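Long-range contact in fibrillarin-like rRNA/tRNA 2'-O-methyltransferase (Methanocaldococcus jannaschii, PDB 1FBN), which probably transfers methyl groups from S-adenosyl-L-methionine to ribose 2'-hydroxyls of rRNA and tRNA at sites chosen by a guide RNA: residues A[48-60]-A[85-97]. Sequence-based numbering, arbitrary orientation.
Sequences EYRIWNPNKSKLA and AGTTPSHVADIAD
The imidazole of H91 is sandwiched between two flat partners, the guanidinium of R50 on one face and the indole of W52 on the other; flat aromatics suit both places because they can stack. The five-membered ring of W52 stacks face to face, its plane turned 12° from that of H91, and W52 CD1 lies 3.3 Å from H91 ND1. Across the imidazole, R50 NH2 sits over the ring centre. Arginine suits this place because its flat, charged end can stack and bond at its edges together: R50 NE and NH2 both reach D94 OD2, at 3.1 and 3.0 Å, while R50 NH1 and NH2 share S90 OG. D94 OD2 is also bonded by T27 OG1, and D94 OD1 pairs with R121. A bend at chi3 (-64°) lays the guanidinium over the ring, and E39, through NH1, gives R50 a second carboxylate partner. A leucine in place of R50 would probably leave D94 without this salt bridge and one face of H91 without its stacked cation.

Towards the next helix, S57 OG and T88 OG1 are hydrogen-bonded at 2.8 Å; a serine hydroxyl can do this while capping helix 58-64. Packing is looser at the solvent side, where exposed K56 meets T87 CG2 mainly through its carbonyl O, at 3.5 Å. The contact joins the N-terminal antiparallel sheet to helix 87-95, which follows strand 77-81 of the Rossmann-like methyltransferase fold, whose T87 and T88 are predicted to bind S-adenosyl-L-methionine.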
loop_
_atom_site.group_PDB
_atom_site.type_symbol
_atom_site.label_atom_id
_atom_site.label_comp_id
_atom_site.label_asym_id
_atom_site.label_seq_id
_atom_site.Cartn_x
_atom_site.Cartn_y
_atom_site.Cartn_z
ATOM N N GLU A 48 20.078 -0.217 6.898
ATOM C CA GLU A 48 19.148 -0.534 7.973
ATOM C C GLU A 48 17.874 -1.139 7.400
ATOM O O GLU A 48 17.169 -0.499 6.624
ATOM C CB GLU A 48 18.820 0.713 8.797
ATOM C CG GLU A 48 19.956 1.161 9.712
ATOM C CD GLU A 48 19.594 2.333 10.620
ATOM O OE1 GLU A 48 18.397 2.676 10.733
ATOM O OE2 GLU A 48 20.518 2.910 11.235
ATOM N N TYR A 49 17.613 -2.397 7.736
ATOM C CA TYR A 49 16.416 -3.075 7.261
ATOM C C TYR A 49 15.322 -2.950 8.312
ATOM O O TYR A 49 15.488 -3.388 9.448
ATOM C CB TYR A 49 16.709 -4.546 6.959
ATOM C CG TYR A 49 17.682 -4.741 5.820
ATOM C CD1 TYR A 49 19.057 -4.798 6.052
ATOM C CD2 TYR A 49 17.231 -4.868 4.508
ATOM C CE1 TYR A 49 19.960 -4.974 5.005
ATOM C CE2 TYR A 49 18.124 -5.045 3.452
ATOM C CZ TYR A 49 19.488 -5.098 3.708
ATOM O OH TYR A 49 20.374 -5.285 2.672
ATOM N N ARG A 50 14.224 -2.303 7.935
ATOM C CA ARG A 50 13.102 -2.096 8.843
ATOM C C ARG A 50 12.098 -3.231 8.750
ATOM O O ARG A 50 11.498 -3.447 7.696
ATOM C CB ARG A 50 12.392 -0.776 8.535
ATOM C CG ARG A 50 13.252 0.459 8.674
ATOM C CD ARG A 50 12.377 1.688 8.840
ATOM N NE ARG A 50 11.571 1.928 7.657
ATOM C CZ ARG A 50 10.268 2.200 7.659
ATOM N NH1 ARG A 50 9.580 2.276 8.791
ATOM N NH2 ARG A 50 9.653 2.401 6.506
ATOM N N ILE A 51 11.915 -3.952 9.853
ATOM C CA ILE A 51 10.965 -5.058 9.897
ATOM C C ILE A 51 9.566 -4.495 9.655
ATOM O O ILE A 51 9.087 -3.643 10.400
ATOM C CB ILE A 51 11.031 -5.805 11.252
ATOM C CG1 ILE A 51 12.414 -6.446 11.432
ATOM C CG2 ILE A 51 9.931 -6.852 11.350
ATOM C CD1 ILE A 51 12.831 -7.400 10.322
ATOM N N TRP A 52 8.952 -4.962 8.573
ATOM C CA TRP A 52 7.623 -4.536 8.131
ATOM C C TRP A 52 6.526 -5.371 8.802
ATOM O O TRP A 52 6.166 -6.445 8.320
ATOM C CB TRP A 52 7.575 -4.689 6.609
ATOM C CG TRP A 52 6.524 -3.909 5.884
ATOM C CD1 TRP A 52 5.516 -3.155 6.425
ATOM C CD2 TRP A 52 6.367 -3.828 4.463
ATOM N NE1 TRP A 52 4.740 -2.616 5.422
ATOM C CE2 TRP A 52 5.241 -3.013 4.209
ATOM C CE3 TRP A 52 7.072 -4.371 3.378
ATOM C CZ2 TRP A 52 4.801 -2.726 2.911
ATOM C CZ3 TRP A 52 6.634 -4.084 2.085
ATOM C CH2 TRP A 52 5.508 -3.268 1.865
ATOM N N ASN A 53 5.979 -4.848 9.894
ATOM C CA ASN A 53 4.948 -5.530 10.679
ATOM C C ASN A 53 3.580 -5.682 9.990
ATOM O O ASN A 53 2.884 -4.693 9.751
ATOM C CB ASN A 53 4.788 -4.804 12.025
ATOM C CG ASN A 53 4.013 -5.617 13.060
ATOM O OD1 ASN A 53 3.317 -6.580 12.737
ATOM N ND2 ASN A 53 4.136 -5.219 14.320
ATOM N N PRO A 54 3.168 -6.930 9.687
ATOM C CA PRO A 54 1.885 -7.223 9.036
ATOM C C PRO A 54 0.675 -6.888 9.908
ATOM O O PRO A 54 -0.435 -6.739 9.407
ATOM C CB PRO A 54 1.978 -8.725 8.759
ATOM C CG PRO A 54 2.869 -9.221 9.850
ATOM C CD PRO A 54 3.942 -8.169 9.880
ATOM N N ASN A 55 0.891 -6.794 11.217
ATOM C CA ASN A 55 -0.177 -6.453 12.154
ATOM C C ASN A 55 -0.432 -4.946 12.136
ATOM O O ASN A 55 -1.456 -4.474 12.630
ATOM C CB ASN A 55 0.201 -6.879 13.575
ATOM C CG ASN A 55 0.323 -8.377 13.723
ATOM O OD1 ASN A 55 -0.676 -9.093 13.723
ATOM N ND2 ASN A 55 1.554 -8.861 13.859
ATOM N N LYS A 56 0.518 -4.196 11.582
ATOM C CA LYS A 56 0.428 -2.741 11.502
ATOM C C LYS A 56 0.318 -2.207 10.072
ATOM O O LYS A 56 0.008 -1.037 9.869
ATOM C CB LYS A 56 1.628 -2.104 12.215
ATOM C CG LYS A 56 1.430 -1.914 13.716
ATOM C CD LYS A 56 1.063 -3.217 14.416
ATOM C CE LYS A 56 0.313 -2.976 15.729
ATOM N NZ LYS A 56 -0.263 -4.236 16.301
ATOM N N SER A 57 0.544 -3.075 9.088
ATOM C CA SER A 57 0.485 -2.691 7.681
ATOM C C SER A 57 -0.231 -3.743 6.835
ATOM O O SER A 57 0.227 -4.882 6.727
ATOM C CB SER A 57 1.902 -2.463 7.146
ATOM O OG SER A 57 1.901 -2.191 5.750
ATOM N N LYS A 58 -1.341 -3.348 6.217
ATOM C CA LYS A 58 -2.123 -4.255 5.380
ATOM C C LYS A 58 -1.343 -4.765 4.162
ATOM O O LYS A 58 -1.586 -5.878 3.683
ATOM C CB LYS A 58 -3.425 -3.587 4.927
ATOM C CG LYS A 58 -4.375 -3.232 6.062
ATOM C CD LYS A 58 -5.690 -2.677 5.529
ATOM C CE LYS A 58 -6.526 -2.077 6.644
ATOM N NZ LYS A 58 -5.830 -0.909 7.265
ATOM N N LEU A 59 -0.422 -3.946 3.653
ATOM C CA LEU A 59 0.393 -4.337 2.505
ATOM C C LEU A 59 1.373 -5.435 2.937
ATOM O O LEU A 59 1.571 -6.418 2.215
ATOM C CB LEU A 59 1.130 -3.123 1.930
ATOM C CG LEU A 59 1.966 -3.353 0.671
ATOM C CD1 LEU A 59 1.150 -4.092 -0.384
ATOM C CD2 LEU A 59 2.462 -2.020 0.135
ATOM N N ALA A 60 1.957 -5.288 4.128
ATOM C CA ALA A 60 2.871 -6.303 4.659
ATOM C C ALA A 60 2.085 -7.595 4.892
ATOM O O ALA A 60 2.573 -8.688 4.611
ATOM C CB ALA A 60 3.499 -5.836 5.959
ATOM N N ALA A 85 -0.899 6.940 9.691
ATOM C CA ALA A 85 -0.037 7.619 10.647
ATOM C C ALA A 85 1.408 7.546 10.133
ATOM O O ALA A 85 2.343 7.970 10.817
ATOM C CB ALA A 85 -0.155 6.970 12.025
ATOM N N GLY A 86 1.579 6.976 8.938
ATOM C CA GLY A 86 2.895 6.873 8.332
ATOM C C GLY A 86 3.478 5.483 8.148
ATOM O O GLY A 86 4.463 5.332 7.428
ATOM N N THR A 87 2.860 4.472 8.756
ATOM C CA THR A 87 3.348 3.087 8.681
ATOM C C THR A 87 3.592 2.560 7.269
ATOM O O THR A 87 4.739 2.412 6.860
ATOM C CB THR A 87 2.414 2.109 9.437
ATOM O OG1 THR A 87 2.281 2.530 10.799
ATOM C CG2 THR A 87 2.982 0.700 9.416
ATOM N N THR A 88 2.525 2.275 6.526
ATOM C CA THR A 88 2.684 1.760 5.169
ATOM C C THR A 88 3.406 2.753 4.250
ATOM O O THR A 88 4.302 2.360 3.504
ATOM C CB THR A 88 1.340 1.301 4.563
ATOM O OG1 THR A 88 0.768 0.292 5.406
ATOM C CG2 THR A 88 1.542 0.715 3.169
ATOM N N PRO A 89 3.041 4.055 4.304
ATOM C CA PRO A 89 3.718 5.034 3.444
ATOM C C PRO A 89 5.238 5.059 3.627
ATOM O O PRO A 89 5.970 5.247 2.667
ATOM C CB PRO A 89 3.079 6.350 3.874
ATOM C CG PRO A 89 1.676 5.941 4.158
ATOM C CD PRO A 89 1.882 4.678 4.972
ATOM N N SER A 90 5.721 4.846 4.848
ATOM C CA SER A 90 7.165 4.859 5.073
ATOM C C SER A 90 7.867 3.702 4.355
ATOM O O SER A 90 8.934 3.887 3.765
ATOM C CB SER A 90 7.493 4.852 6.569
ATOM O OG SER A 90 7.069 3.660 7.200
ATOM N N HIS A 91 7.250 2.523 4.380
ATOM C CA HIS A 91 7.818 1.348 3.724
ATOM C C HIS A 91 7.724 1.438 2.210
ATOM O O HIS A 91 8.624 0.989 1.502
ATOM C CB HIS A 91 7.155 0.064 4.230
ATOM C CG HIS A 91 7.634 -0.370 5.581
ATOM N ND1 HIS A 91 6.910 -0.159 6.735
ATOM C CD2 HIS A 91 8.765 -1.009 5.961
ATOM C CE1 HIS A 91 7.574 -0.653 7.766
ATOM N NE2 HIS A 91 8.703 -1.175 7.323
ATOM N N VAL A 92 6.628 2.008 1.712
ATOM C CA VAL A 92 6.445 2.169 0.271
ATOM C C VAL A 92 7.511 3.136 -0.253
ATOM O O VAL A 92 8.038 2.947 -1.350
ATOM C CB VAL A 92 5.028 2.692 -0.074
ATOM C CG1 VAL A 92 4.940 3.062 -1.548
ATOM C CG2 VAL A 92 3.979 1.630 0.255
ATOM N N ALA A 93 7.848 4.143 0.557
ATOM C CA ALA A 93 8.863 5.138 0.206
ATOM C C ALA A 93 10.249 4.493 0.157
ATOM O O ALA A 93 11.105 4.896 -0.634
ATOM C CB ALA A 93 8.845 6.278 1.206
ATOM N N ASP A 94 10.470 3.505 1.020
ATOM C CA ASP A 94 11.735 2.776 1.049
ATOM C C ASP A 94 11.890 1.991 -0.248
ATOM O O ASP A 94 12.961 1.978 -0.847
ATOM C CB ASP A 94 11.767 1.787 2.217
ATOM C CG ASP A 94 12.023 2.452 3.551
ATOM O OD1 ASP A 94 12.385 3.648 3.586
ATOM O OD2 ASP A 94 11.874 1.764 4.579
ATOM N N ILE A 95 10.812 1.325 -0.661
ATOM C CA ILE A 95 10.797 0.523 -1.883
ATOM C C ILE A 95 11.031 1.404 -3.107
ATOM O O ILE A 95 11.961 1.176 -3.878
ATOM C CB ILE A 95 9.446 -0.223 -2.045
ATOM C CG1 ILE A 95 9.199 -1.125 -0.833
ATOM C CG2 ILE A 95 9.440 -1.049 -3.329
ATOM C CD1 ILE A 95 7.762 -1.565 -0.683
ATOM N N ALA A 96 10.175 2.405 -3.277
ATOM C CA ALA A 96 10.274 3.327 -4.401
ATOM C C ALA A 96 11.226 4.491 -4.085
ATOM O O ALA A 96 10.845 5.665 -4.149
ATOM C CB ALA A 96 8.898 3.838 -4.764
ATOM N N ASP A 97 12.473 4.152 -3.763
ATOM C CA ASP A 97 13.487 5.146 -3.422
ATOM C C ASP A 97 13.889 6.034 -4.598
ATOM O O ASP A 97 14.426 7.124 -4.400
ATOM C CB ASP A 97 14.714 4.473 -2.793
ATOM C CG ASP A 97 15.409 3.491 -3.731
ATOM O OD1 ASP A 97 14.724 2.667 -4.374
ATOM O OD2 ASP A 97 16.656 3.534 -3.808
#